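Local structure of 33-36 kDa outer membrane protein (Acinetobacter baumannii, 6GIE) at residues A[31-36]-A[284-289]; A[75-81]-A[94-100]; A[110-114]-A[140-145]; A[150-156]-A[189-195]; A[248-252]-A[273-277]. The protein forms a beta-barrel channel in the bacterial outer membrane and, as a putative porin, probably lets small solutes pass. All blocks are in the same frame, centred on the assembly; numbering follows the deposited sequence.

Interaction 1 (A[31-36]-A[284-289])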
# COMPACT_ATOMS: atom_id res chain seq x y z
N SER A 31 -3.11 -10.37 -10.09
CA SER A 31 -4.23 -10.56 -10.96
C SER A 31 -5.51 -10.58 -10.16
O SER A 31 -5.51 -11.10 -9.00
CB SER A 31 -4.16 -11.93 -11.62
OG SER A 31 -3.31 -11.92 -12.71
N GLU A 32 -6.59 -10.08 -10.76
CA GLU A 32 -7.85 -10.00 -10.08
C GLU A 32 -9.01 -10.16 -11.02
O GLU A 32 -8.95 -9.76 -12.19
CB GLU A 32 -8.05 -8.71 -9.29
CG GLU A 32 -6.86 -8.23 -8.46
CD GLU A 32 -6.81 -6.71 -8.32
OE1 GLU A 32 -7.70 -6.14 -7.66
OE2 GLU A 32 -5.87 -6.08 -8.88
N TYR A 33 -10.04 -10.82 -10.49
CA TYR A 33 -11.30 -10.96 -11.17
C TYR A 33 -12.42 -10.30 -10.35
O TYR A 33 -12.55 -10.51 -9.13
CB TYR A 33 -11.61 -12.40 -11.37
CG TYR A 33 -12.91 -12.64 -12.09
CD1 TYR A 33 -13.01 -12.37 -13.46
CD2 TYR A 33 -14.03 -13.18 -11.44
CE1 TYR A 33 -14.18 -12.61 -14.17
CE2 TYR A 33 -15.22 -13.42 -12.13
CZ TYR A 33 -15.29 -13.14 -13.51
OH TYR A 33 -16.45 -13.36 -14.25
N VAL A 34 -13.23 -9.54 -11.07
CA VAL A 34 -14.20 -8.62 -10.50
C VAL A 34 -15.56 -9.07 -11.04
O VAL A 34 -15.83 -8.99 -12.25
CB VAL A 34 -13.85 -7.13 -10.89
CG1 VAL A 34 -14.68 -6.11 -10.11
CG2 VAL A 34 -12.38 -6.81 -10.64
N ASP A 35 -16.41 -9.57 -10.16
CA ASP A 35 -17.75 -10.07 -10.57
C ASP A 35 -18.84 -9.09 -10.07
O ASP A 35 -18.76 -8.62 -8.94
CB ASP A 35 -17.94 -11.50 -10.02
CG ASP A 35 -19.23 -12.14 -10.46
OD1 ASP A 35 -19.97 -11.51 -11.25
OD2 ASP A 35 -19.53 -13.28 -10.01
N THR A 36 -19.83 -8.78 -10.90
CA THR A 36 -20.87 -7.76 -10.58
C THR A 36 -22.29 -8.28 -10.75
O THR A 36 -22.60 -8.99 -11.70
CB THR A 36 -20.71 -6.51 -11.45
OG1 THR A 36 -21.03 -6.82 -12.81
CG2 THR A 36 -19.29 -6.01 -11.41
N ASP A 284 -23.72 -6.18 -4.57
CA ASP A 284 -23.32 -6.38 -5.96
C ASP A 284 -21.96 -7.06 -6.04
O ASP A 284 -21.88 -8.26 -6.18
CB ASP A 284 -23.30 -5.04 -6.75
CG ASP A 284 -24.64 -4.70 -7.35
OD1 ASP A 284 -25.59 -5.49 -7.16
OD2 ASP A 284 -24.76 -3.65 -8.01
N THR A 285 -20.90 -6.29 -5.91
CA THR A 285 -19.65 -6.67 -6.54
C THR A 285 -18.61 -7.38 -5.66
O THR A 285 -18.43 -7.04 -4.50
CB THR A 285 -19.06 -5.42 -7.25
OG1 THR A 285 -19.84 -5.18 -8.43
CG2 THR A 285 -17.64 -5.63 -7.71
N GLN A 286 -17.90 -8.33 -6.24
CA GLN A 286 -16.83 -9.08 -5.55
C GLN A 286 -15.60 -9.18 -6.40
O GLN A 286 -15.72 -9.35 -7.61
CB GLN A 286 -17.24 -10.54 -5.24
CG GLN A 286 -18.61 -10.71 -4.65
CD GLN A 286 -18.85 -12.09 -4.05
OE1 GLN A 286 -17.96 -12.93 -4.02
NE2 GLN A 286 -20.07 -12.31 -3.55
N THR A 287 -14.46 -9.19 -5.74
CA THR A 287 -13.14 -9.23 -6.34
C THR A 287 -12.31 -10.28 -5.61
O THR A 287 -12.11 -10.20 -4.39
CB THR A 287 -12.44 -7.86 -6.19
OG1 THR A 287 -13.23 -6.88 -6.86
CG2 THR A 287 -11.04 -7.85 -6.82
N ILE A 288 -11.89 -11.31 -6.35
CA ILE A 288 -10.96 -12.29 -5.87
C ILE A 288 -9.61 -11.97 -6.53
O ILE A 288 -9.54 -11.59 -7.69
CB ILE A 288 -11.51 -13.72 -6.08
CG1 ILE A 288 -10.46 -14.77 -5.77
CG2 ILE A 288 -11.99 -13.93 -7.51
CD1 ILE A 288 -10.13 -14.87 -4.32
N GLY A 289 -8.53 -12.13 -5.79
CA GLY A 289 -7.22 -11.71 -6.22
C GLY A 289 -6.11 -12.54 -5.63
O GLY A 289 -6.22 -13.01 -4.51
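Tyr33 and Ile288 face each other as a hydrogen-bonded antiparallel pair, and Asp35 with Gln286 forms the next one. Four backbone bonds hold the two pairs. Tyr33 N reaches Ile288 O at 2.9 Å, and Ile288 N returns to Tyr33 O. Asp35 N to Gln286 O is shorter, at 2.7 Å. Between these pairs the alpha carbons carry weaker CA-H...O contacts, the closest from Thr287 CA to Tyr33 O at 3.1 Å. The strands run antiparallel, their N-to-C directions 165° apart. They are the first and last strands of the porin barrel, so this seam closes the cylinder. Side chains touch on both faces. On the face of Val34 and Thr287 the two side chains stand side by side, with Val34 CG1 3.6 Å from Thr287 OG1. Val34 CG1 makes an apolar contact with Thr285 CG2 at 3.8 Å. It gets there because it stands opposite its own backbone N (chi1 -170°). On the other face Ile288 CG2 sits at the edge of the Tyr33 ring, near its plane, in apolar contact with Tyr33 CB at 4.2 Å. At the strand end Thr36 CG2 presses on Thr285 OG1 at 3.1 Å. That hydroxyl is hydrogen-bonded to Tyr250 OH.

Interaction 2 (A[75-81]-A[94-100]); sequences VSVAYNY and SHTYGVK
Tyr79 and Tyr97 lie side by side and point the same way from neighbouring strands. Their planes are 29° apart but slid, so the rings barely overlap. The rim of Tyr79 does the touching: its CD1 sits over one face of Tyr97, 3.5 Å from Tyr97 CE2. Tyr79 has CG opposite its backbone N (chi1 169°), while Tyr97 has CG opposite its carbonyl carbon, so the rings lean together. His95 meets Tyr79 rim to rim, with centroids 6.0 Å apart and planes at 16°. The close approach of these rims is doubtful in detail. Tyr81 runs alongside His95, its CD1 3.7 Å from His95 CD2. Along this face the side chains of Val77 and Val99 cross at an angle, Val77 CG1 4.0 Å from Val99 CG2. On the other face, beside Asn80 and Thr96, a water donates to Asn80 O at 3.1 Å and also bonds Ser94 OG and Thr96 OG1. Thr96 OG1 has a second partner, Thr121, and Asn80 ND2 bonds Thr46. Six backbone bonds tie the strands. This is an antiparallel beta hairpin of the porin barrel wall. Its surface aromatic cluster is consistent with the aromatic belts that such barrels place near the membrane interface.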
# COMPACT_ATOMS: atom_id res chain seq x y z
N VAL A 75 12.01 4.80 -5.42
CA VAL A 75 11.16 5.12 -6.50
C VAL A 75 10.63 3.81 -7.02
O VAL A 75 11.31 2.76 -6.95
CB VAL A 75 11.93 5.79 -7.65
CG1 VAL A 75 13.06 4.91 -8.19
CG2 VAL A 75 11.00 6.12 -8.83
N SER A 76 9.45 3.93 -7.63
CA SER A 76 8.64 2.85 -8.00
C SER A 76 8.01 3.13 -9.33
O SER A 76 7.70 4.27 -9.63
CB SER A 76 7.57 2.66 -6.92
OG SER A 76 7.21 1.33 -6.99
N VAL A 77 7.83 2.08 -10.16
CA VAL A 77 7.07 2.22 -11.35
C VAL A 77 6.01 1.13 -11.39
O VAL A 77 6.19 0.06 -10.82
CB VAL A 77 7.98 2.14 -12.57
CG1 VAL A 77 8.91 3.41 -12.63
CG2 VAL A 77 8.74 0.80 -12.61
N ALA A 78 4.89 1.38 -12.06
CA ALA A 78 3.84 0.39 -12.12
C ALA A 78 3.12 0.47 -13.44
O ALA A 78 3.12 1.50 -14.09
CB ALA A 78 2.84 0.55 -10.91
N TYR A 79 2.50 -0.64 -13.79
CA TYR A 79 1.58 -0.76 -14.90
C TYR A 79 0.30 -1.52 -14.46
O TYR A 79 0.37 -2.51 -13.71
CB TYR A 79 2.27 -1.51 -16.06
CG TYR A 79 1.36 -1.93 -17.17
CD1 TYR A 79 0.64 -0.99 -17.90
CD2 TYR A 79 1.24 -3.29 -17.53
CE1 TYR A 79 -0.17 -1.37 -18.96
CE2 TYR A 79 0.42 -3.68 -18.57
CZ TYR A 79 -0.28 -2.71 -19.28
OH TYR A 79 -1.10 -3.09 -20.33
N ASN A 80 -0.86 -1.05 -14.93
CA ASN A 80 -2.12 -1.62 -14.58
C ASN A 80 -3.00 -1.77 -15.80
O ASN A 80 -3.06 -0.89 -16.66
CB ASN A 80 -2.87 -0.76 -13.56
CG ASN A 80 -4.26 -1.33 -13.24
OD1 ASN A 80 -5.28 -0.90 -13.79
ND2 ASN A 80 -4.28 -2.38 -12.41
N TYR A 81 -3.72 -2.89 -15.84
CA TYR A 81 -4.50 -3.29 -16.99
C TYR A 81 -5.92 -3.64 -16.52
O TYR A 81 -6.09 -4.33 -15.49
CB TYR A 81 -3.79 -4.51 -17.60
CG TYR A 81 -4.48 -5.22 -18.70
CD1 TYR A 81 -4.81 -4.55 -19.88
CD2 TYR A 81 -4.77 -6.57 -18.60
CE1 TYR A 81 -5.45 -5.20 -20.92
CE2 TYR A 81 -5.40 -7.24 -19.66
CZ TYR A 81 -5.73 -6.54 -20.81
OH TYR A 81 -6.35 -7.17 -21.85
N SER A 94 -8.37 -0.75 -20.71
CA SER A 94 -7.77 0.42 -20.07
C SER A 94 -6.38 0.07 -19.48
O SER A 94 -6.18 -0.99 -18.91
CB SER A 94 -8.77 0.98 -19.04
OG SER A 94 -8.17 1.69 -17.98
N HIS A 95 -5.40 0.94 -19.71
CA HIS A 95 -4.02 0.72 -19.33
C HIS A 95 -3.59 1.90 -18.48
O HIS A 95 -3.88 3.03 -18.84
CB HIS A 95 -3.11 0.68 -20.55
CG HIS A 95 -3.39 -0.43 -21.52
ND1 HIS A 95 -3.97 -0.21 -22.75
CD2 HIS A 95 -3.07 -1.74 -21.48
CE1 HIS A 95 -4.04 -1.35 -23.42
NE2 HIS A 95 -3.49 -2.30 -22.67
N THR A 96 -2.89 1.68 -17.38
CA THR A 96 -2.37 2.81 -16.59
C THR A 96 -0.90 2.58 -16.24
O THR A 96 -0.52 1.49 -15.82
CB THR A 96 -3.17 3.06 -15.27
OG1 THR A 96 -4.54 3.35 -15.59
CG2 THR A 96 -2.56 4.26 -14.49
N TYR A 97 -0.09 3.63 -16.42
CA TYR A 97 1.35 3.64 -16.14
C TYR A 97 1.54 4.66 -15.06
O TYR A 97 0.93 5.69 -15.07
CB TYR A 97 2.16 4.07 -17.36
CG TYR A 97 1.89 3.21 -18.56
CD1 TYR A 97 0.82 3.48 -19.43
CD2 TYR A 97 2.70 2.10 -18.85
CE1 TYR A 97 0.57 2.67 -20.53
CE2 TYR A 97 2.44 1.27 -19.94
CZ TYR A 97 1.38 1.56 -20.78
OH TYR A 97 1.11 0.75 -21.88
N GLY A 98 2.36 4.34 -14.09
CA GLY A 98 2.56 5.21 -12.98
C GLY A 98 3.98 5.14 -12.44
O GLY A 98 4.69 4.11 -12.59
N VAL A 99 4.37 6.23 -11.79
CA VAL A 99 5.61 6.31 -11.15
C VAL A 99 5.34 7.02 -9.85
O VAL A 99 4.46 7.89 -9.78
CB VAL A 99 6.62 7.09 -12.04
CG1 VAL A 99 6.09 8.47 -12.40
CG2 VAL A 99 8.01 7.16 -11.41
N LYS A 100 6.14 6.64 -8.84
CA LYS A 100 6.00 7.06 -7.47
C LYS A 100 7.43 7.19 -6.86
O LYS A 100 8.34 6.41 -7.20
CB LYS A 100 5.18 6.00 -6.65
CG LYS A 100 4.93 6.44 -5.20
CD LYS A 100 3.70 5.84 -4.48
CE LYS A 100 3.51 6.52 -3.12
NZ LYS A 100 2.14 6.51 -2.49
O HOH W 1 -5.73 0.76 -16.46

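Interaction 3 (A[110-114]-A[140-145])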
# COMPACT_ATOMS: atom_id res chain seq x y z
N LEU A 110 11.97 15.72 14.15
CA LEU A 110 11.34 14.48 13.85
C LEU A 110 11.82 14.07 12.47
O LEU A 110 12.22 14.93 11.68
CB LEU A 110 9.82 14.66 13.80
CG LEU A 110 9.12 15.33 14.96
CD1 LEU A 110 7.69 15.65 14.58
CD2 LEU A 110 9.17 14.46 16.21
N PRO A 111 11.76 12.76 12.16
CA PRO A 111 11.94 12.32 10.78
C PRO A 111 10.78 12.88 9.97
O PRO A 111 9.64 12.87 10.42
CB PRO A 111 11.89 10.80 10.88
CG PRO A 111 12.27 10.52 12.33
CD PRO A 111 11.68 11.62 13.10
N VAL A 112 11.10 13.37 8.79
CA VAL A 112 10.15 13.97 7.88
C VAL A 112 10.01 13.04 6.63
O VAL A 112 10.80 12.17 6.40
CB VAL A 112 10.66 15.42 7.64
CG1 VAL A 112 10.44 15.94 6.22
CG2 VAL A 112 10.11 16.35 8.75
N TYR A 113 8.96 13.20 5.86
CA TYR A 113 8.58 12.28 4.85
C TYR A 113 7.85 13.07 3.76
O TYR A 113 7.08 13.98 4.09
CB TYR A 113 7.62 11.26 5.42
CG TYR A 113 6.98 10.37 4.37
CD1 TYR A 113 5.78 10.74 3.76
CD2 TYR A 113 7.53 9.15 4.03
CE1 TYR A 113 5.20 9.95 2.82
CE2 TYR A 113 6.95 8.36 3.08
CZ TYR A 113 5.77 8.78 2.47
OH TYR A 113 5.10 7.95 1.55
N ALA A 114 8.16 12.76 2.50
CA ALA A 114 7.45 13.33 1.37
C ALA A 114 7.21 12.30 0.31
O ALA A 114 8.00 11.36 0.20
CB ALA A 114 8.21 14.46 0.84
N GLU A 140 2.50 14.35 -1.02
CA GLU A 140 2.25 14.32 0.40
C GLU A 140 3.50 14.75 1.07
O GLU A 140 4.62 14.50 0.60
CB GLU A 140 1.94 12.93 0.99
CG GLU A 140 0.98 12.04 0.26
CD GLU A 140 1.08 10.58 0.76
OE1 GLU A 140 2.08 9.89 0.39
OE2 GLU A 140 0.19 10.12 1.53
N ALA A 141 3.30 15.33 2.25
CA ALA A 141 4.36 15.62 3.16
C ALA A 141 3.87 15.19 4.52
O ALA A 141 2.72 15.42 4.84
CB ALA A 141 4.65 17.15 3.17
N GLY A 142 4.77 14.69 5.35
CA GLY A 142 4.43 14.50 6.69
C GLY A 142 5.54 14.18 7.62
O GLY A 142 6.66 14.48 7.34
N ALA A 143 5.22 13.59 8.77
CA ALA A 143 6.25 13.34 9.76
C ALA A 143 6.01 12.03 10.51
O ALA A 143 4.88 11.56 10.59
CB ALA A 143 6.31 14.55 10.74
N MET A 144 7.09 11.45 11.03
CA MET A 144 7.01 10.36 11.98
C MET A 144 6.94 10.92 13.41
O MET A 144 7.96 11.19 14.09
CB MET A 144 8.16 9.38 11.83
CG MET A 144 7.68 8.23 10.93
SD MET A 144 8.94 7.11 10.41
CE MET A 144 9.56 6.27 11.89
N LEU A 145 5.71 11.06 13.85
CA LEU A 145 5.46 11.65 15.16
C LEU A 145 5.98 10.77 16.29
O LEU A 145 6.27 11.28 17.34
CB LEU A 145 3.97 11.98 15.31
CG LEU A 145 3.42 13.00 14.29
CD1 LEU A 145 2.00 13.41 14.67
CD2 LEU A 145 4.26 14.27 14.16
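Tyr113 and Gly142 form the tight centre of this contact, which joins two antiparallel strands of the porin barrel wall. Gly142 N gives a short bond of 2.7 Å to Tyr113 O. The return bond, from Tyr113 N to Gly142 O, is weak. Beyond it Met144 N bonds Pro111 O at 3.0 Å, where the first segment is not yet a strand. Pro111 CB rests on Met144 CB at 4.1 Å, and both side chains also touch Gln71. The tyrosine ring is packed on the inward side. Its CG stands opposite the backbone N (chi1 171°), which directs the ring inward. Gly142 N lies at the ring edge, near its plane. The ring is also held from beyond the pair. Tyr104 meets it edge-to-face, and Glu102 hydrogen-bonds its hydroxyl.

The opposite face is looser. Val112, Ala114, Ala141 and Ala143 point to the surface, and these small side chains make few contacts across the strands. Ala114 CB reaches no further than Glu140 O, at 3.6 Å. Near the chain corner Leu110 and Leu145 meet through single methyl groups, Leu110 CD1 and Leu145 CD2, 3.7 Å apart. On this surface side Leu145, Val112 and the alanines may face lipid.

Glu140 shares the inward side with Tyr113. Its carboxylate is held by Ser115 through OE1 and by a salt bridge from OE2 to Arg194. The planes of the Tyr113 ring and the carboxylate stand 81° apart, and Glu140 OE1 lies in the ring plane at its edge, 3.8 Å from Tyr113 OH.

Interaction 4 (A[150-156]-A[189-195]); sequences LVAVGYT and DAVTART
Ala152 with Arg194, Gly154 with Thr192 and Thr156 with Ala190 are the hydrogen-bonded pairs of two antiparallel strands, whose directions differ by 155°. The six bonds are not alike. Arg194 N reaches Ala152 O at 2.7 Å, almost in line with the carbonyl. Thr192 N meets Gly154 O at 2.8 Å but stands well above the carbonyl plane, 57° out of it.

Thr192 OG1 lies against the Gly154 backbone, 3.4 Å from Gly154 C. A water bonds the same hydroxyl at 2.9 Å. Thr192 CG2 turns the other way and touches Thr156 CG2 at 4.0 Å, the two side chains crossing at about a right angle. Next along this face Arg194 stretches out from CG to NE. Its NH2 passes 4.1 Å from Leu150 CD2, obliquely.

The other face carries Val151, Val153, Ala193 and Tyr155. Tyr155 has CG between its backbone N and carbonyl carbon (chi1 87°), and its CB is pressed to 3.0 Å from Ala190 O. The ring slants away from segment 189-195, and Asp189 OD1 lies in its plane at the edge, 4.0 Å from Tyr155 CD2.

Both strands belong to the porin barrel. Strand 135-146 flanks one side: Tyr137 takes hydrogen bonds with both Tyr155 and Thr156, and Leu139 touches the Tyr155 side chain. Strand 207-216 flanks the other, with Phe213 against Arg194, itself paired with Glu140, Ala212 against Thr195 and Val215 against Ala190.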
# COMPACT_ATOMS: atom_id res chain seq x y z
N LEU A 150 3.71 7.17 11.06
CA LEU A 150 3.73 8.19 10.07
C LEU A 150 2.37 8.87 9.96
O LEU A 150 1.32 8.22 9.77
CB LEU A 150 4.13 7.57 8.70
CG LEU A 150 4.05 8.41 7.42
CD1 LEU A 150 4.96 9.64 7.45
CD2 LEU A 150 4.47 7.53 6.21
N VAL A 151 2.40 10.19 10.01
CA VAL A 151 1.28 10.99 9.57
C VAL A 151 1.67 11.87 8.36
O VAL A 151 2.66 12.57 8.41
CB VAL A 151 0.85 11.91 10.70
CG1 VAL A 151 -0.40 12.66 10.30
CG2 VAL A 151 0.65 11.10 11.93
N ALA A 152 0.80 11.90 7.35
CA ALA A 152 1.05 12.61 6.10
C ALA A 152 -0.22 13.26 5.54
O ALA A 152 -1.29 12.68 5.57
CB ALA A 152 1.61 11.68 5.09
N VAL A 153 -0.08 14.51 5.10
CA VAL A 153 -1.17 15.22 4.48
C VAL A 153 -0.71 15.58 3.08
O VAL A 153 0.47 15.78 2.86
CB VAL A 153 -1.50 16.54 5.23
CG1 VAL A 153 -2.05 16.25 6.62
CG2 VAL A 153 -0.26 17.42 5.31
N GLY A 154 -1.63 15.71 2.15
CA GLY A 154 -1.22 16.07 0.82
C GLY A 154 -2.36 16.51 -0.03
O GLY A 154 -3.39 16.92 0.49
N TYR A 155 -2.19 16.37 -1.34
CA TYR A 155 -3.30 16.61 -2.24
C TYR A 155 -3.10 15.91 -3.56
O TYR A 155 -2.01 15.42 -3.86
CB TYR A 155 -3.56 18.09 -2.40
CG TYR A 155 -2.74 18.68 -3.47
CD1 TYR A 155 -1.37 18.74 -3.33
CD2 TYR A 155 -3.32 19.13 -4.65
CE1 TYR A 155 -0.59 19.23 -4.36
CE2 TYR A 155 -2.56 19.60 -5.69
CZ TYR A 155 -1.18 19.66 -5.54
OH TYR A 155 -0.38 20.16 -6.56
N THR A 156 -4.18 15.80 -4.32
CA THR A 156 -4.15 15.13 -5.58
C THR A 156 -5.09 15.83 -6.54
O THR A 156 -5.93 16.62 -6.14
CB THR A 156 -4.53 13.65 -5.47
OG1 THR A 156 -4.83 13.14 -6.78
CG2 THR A 156 -5.72 13.48 -4.60
N ASP A 189 -9.66 17.50 -7.88
CA ASP A 189 -8.91 18.11 -6.81
C ASP A 189 -9.29 17.55 -5.41
O ASP A 189 -10.48 17.40 -5.11
CB ASP A 189 -9.18 19.60 -6.83
CG ASP A 189 -8.03 20.41 -6.33
OD1 ASP A 189 -7.02 19.83 -5.87
OD2 ASP A 189 -8.12 21.65 -6.42
N ALA A 190 -8.31 17.24 -4.56
CA ALA A 190 -8.60 16.81 -3.21
C ALA A 190 -7.40 16.93 -2.26
O ALA A 190 -6.25 16.82 -2.68
CB ALA A 190 -9.13 15.39 -3.21
N VAL A 191 -7.70 17.19 -0.99
CA VAL A 191 -6.70 17.16 0.05
C VAL A 191 -6.73 15.76 0.59
O VAL A 191 -7.80 15.14 0.64
CB VAL A 191 -7.06 18.11 1.23
CG1 VAL A 191 -5.97 18.08 2.29
CG2 VAL A 191 -7.31 19.52 0.71
N THR A 192 -5.59 15.24 1.01
CA THR A 192 -5.59 13.91 1.59
C THR A 192 -4.89 13.90 2.90
O THR A 192 -4.05 14.77 3.20
CB THR A 192 -4.86 12.92 0.70
OG1 THR A 192 -3.49 13.31 0.59
CG2 THR A 192 -5.53 12.88 -0.68
N ALA A 193 -5.21 12.89 3.69
CA ALA A 193 -4.53 12.70 4.96
C ALA A 193 -4.38 11.26 5.12
O ALA A 193 -5.31 10.48 4.79
CB ALA A 193 -5.35 13.24 6.14
N ARG A 194 -3.25 10.87 5.72
CA ARG A 194 -3.14 9.50 6.10
C ARG A 194 -2.16 9.19 7.21
O ARG A 194 -1.16 9.93 7.47
CB ARG A 194 -2.83 8.68 4.82
CG ARG A 194 -1.44 8.74 4.28
CD ARG A 194 -1.23 7.71 3.12
NE ARG A 194 0.14 7.92 2.63
CZ ARG A 194 1.18 7.25 3.07
NH1 ARG A 194 1.04 6.22 3.88
NH2 ARG A 194 2.38 7.55 2.64
N THR A 195 -2.36 8.02 7.78
CA THR A 195 -1.49 7.57 8.83
C THR A 195 -1.09 6.15 8.61
O THR A 195 -1.83 5.43 7.99
CB THR A 195 -2.16 7.65 10.22
OG1 THR A 195 -3.28 6.79 10.28
CG2 THR A 195 -2.62 9.02 10.50
O HOH W 2 -1.71 12.82 -1.66

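Interaction 5 (A[248-252]-A[273-277]). With C8E ((hydroxyethyloxy)tri(ethyloxy)octane), chain D.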
# COMPACT_ATOMS: atom_id res chain seq x y z
N SER A 248 -18.63 6.60 -8.57
CA SER A 248 -19.30 5.37 -8.99
C SER A 248 -20.57 5.29 -8.14
O SER A 248 -20.79 6.12 -7.24
CB SER A 248 -18.41 4.13 -8.81
OG SER A 248 -17.81 4.10 -7.53
N GLY A 249 -21.42 4.31 -8.41
CA GLY A 249 -22.64 4.14 -7.62
C GLY A 249 -22.36 3.56 -6.24
O GLY A 249 -23.21 3.65 -5.36
N TYR A 250 -21.15 3.00 -6.05
CA TYR A 250 -20.80 2.20 -4.87
C TYR A 250 -20.64 3.02 -3.58
O TYR A 250 -19.97 4.05 -3.56
CB TYR A 250 -19.49 1.45 -5.09
CG TYR A 250 -19.49 0.47 -6.23
CD1 TYR A 250 -20.30 -0.67 -6.20
CD2 TYR A 250 -18.65 0.65 -7.34
CE1 TYR A 250 -20.29 -1.58 -7.26
CE2 TYR A 250 -18.63 -0.25 -8.38
CZ TYR A 250 -19.45 -1.37 -8.34
OH TYR A 250 -19.43 -2.26 -9.39
N ASP A 251 -21.18 2.48 -2.49
CA ASP A 251 -21.11 3.08 -1.16
C ASP A 251 -19.99 2.48 -0.27
O ASP A 251 -19.12 3.19 0.19
CB ASP A 251 -22.47 2.96 -0.48
CG ASP A 251 -23.02 4.29 -0.02
OD1 ASP A 251 -23.30 5.15 -0.90
OD2 ASP A 251 -23.16 4.48 1.21
N HIS A 252 -20.00 1.19 -0.02
CA HIS A 252 -19.05 0.61 0.95
C HIS A 252 -18.21 -0.52 0.34
O HIS A 252 -18.69 -1.26 -0.52
CB HIS A 252 -19.83 0.12 2.17
CG HIS A 252 -20.65 1.20 2.79
ND1 HIS A 252 -22.03 1.19 2.80
CD2 HIS A 252 -20.29 2.38 3.36
CE1 HIS A 252 -22.48 2.29 3.36
NE2 HIS A 252 -21.45 3.03 3.71
N VAL A 273 -12.54 -9.06 -1.90
CA VAL A 273 -13.04 -7.68 -1.71
C VAL A 273 -14.45 -7.58 -2.19
O VAL A 273 -14.77 -8.01 -3.29
CB VAL A 273 -12.15 -6.65 -2.42
CG1 VAL A 273 -12.65 -5.21 -2.24
CG2 VAL A 273 -10.74 -6.70 -1.83
N LYS A 274 -15.33 -7.11 -1.33
CA LYS A 274 -16.71 -6.99 -1.70
C LYS A 274 -17.04 -5.53 -1.75
O LYS A 274 -16.46 -4.77 -0.98
CB LYS A 274 -17.60 -7.59 -0.63
CG LYS A 274 -17.50 -9.08 -0.52
CD LYS A 274 -18.59 -9.73 0.33
CE LYS A 274 -19.94 -9.72 -0.36
NZ LYS A 274 -20.97 -10.54 0.31
N ALA A 275 -17.98 -5.14 -2.62
CA ALA A 275 -18.46 -3.74 -2.59
C ALA A 275 -19.93 -3.72 -2.83
O ALA A 275 -20.45 -4.56 -3.55
CB ALA A 275 -17.75 -2.87 -3.62
N ASN A 276 -20.62 -2.76 -2.23
CA ASN A 276 -22.05 -2.62 -2.48
C ASN A 276 -22.54 -1.16 -2.68
O ASN A 276 -21.75 -0.17 -2.55
CB ASN A 276 -22.82 -3.42 -1.42
CG ASN A 276 -23.10 -2.66 -0.15
OD1 ASN A 276 -24.06 -2.99 0.55
ND2 ASN A 276 -22.28 -1.68 0.17
N ALA A 277 -23.81 -1.05 -3.07
CA ALA A 277 -24.58 0.23 -3.18
C ALA A 277 -26.02 0.05 -2.73
O ALA A 277 -26.32 -0.04 -1.53
CB ALA A 277 -24.56 0.74 -4.61
O12 C8E D . -21.28 -9.53 3.77
C13 C8E D . -20.69 -10.83 3.83
C14 C8E D . -19.25 -10.72 4.33
O15 C8E D . -18.36 -10.75 3.22
C16 C8E D . -17.05 -11.25 3.48
C17 C8E D . -16.11 -10.07 3.56
O18 C8E D . -14.77 -10.46 3.83
C19 C8E D . -13.92 -9.35 4.10
C20 C8E D . -14.03 -8.88 5.54
O21 C8E D . -13.04 -9.56 6.33
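Tyr250 turns the edge of its ring to Asn276, whose backbone O lies in the ring plane, 4.0 Å from Tyr250 CD1. Ala275 CB comes to the same ring obliquely. The His252 ring has a different setting. Asp251 CB sits over one of its faces, toward the rim and 3.7 Å above the plane. At the edge is the amide of Asn276, with ND2 3.9 Å from His252 ND1. Amide and ring planes are 42° apart. Asn276 brings its amide there by placing CG between its backbone N and carbonyl carbon (chi1 87°).

The backbone bonds explain the shape. Asp251 N donates to Asn276 O at 2.7 Å, in the carbonyl plane. His252 N makes a weak second bond to the same oxygen at 3.4 Å. Two residues thus face one, which is a classic beta bulge. It lies where the loop after strand 234-242 enters the next barrel strand. The return bond runs from Asn276 N to His252 O at 3.0 Å. Beyond the bulge, Ala277 CB touches Gly249 O at 3.3 Å.

Lys274 belongs to the same strand, but the end of its side chain leads away from the loop. Its CD lies 3.1 Å from O15 of a detergent molecule bound on the barrel. The Tyr250 hydroxyl is held by Thr285.

The chemistry is mostly that of main-chain polar groups. One carbonyl, Asn276 O, takes one firm and one weak N-H bond, so the loop is tied to the strand end chiefly by its backbone, with light side-chain contacts beside it.

Overall arrangement
Four contacts pair neighbouring antiparallel strands in the wall of one porin barrel; interaction 5 joins a loop and the start of a strand to a strand end. Interaction 1 joins the first and last strands and closes the cylinder, so the other four are nested inside its loop. Interactions 2, 3, 4 and 5 follow in series along the chain. Interactions 1 and 5 touch through neighbouring strands 266-276 and 285-295, with centres about 12 Å apart. Interactions 3 and 4 are equally close and touch through strands 135-146 and 149-157. The centres of interactions 1 and 3 are about 35 Å apart, on opposite sides of the chain's centre. The contacts thus sample the wall around a probable channel.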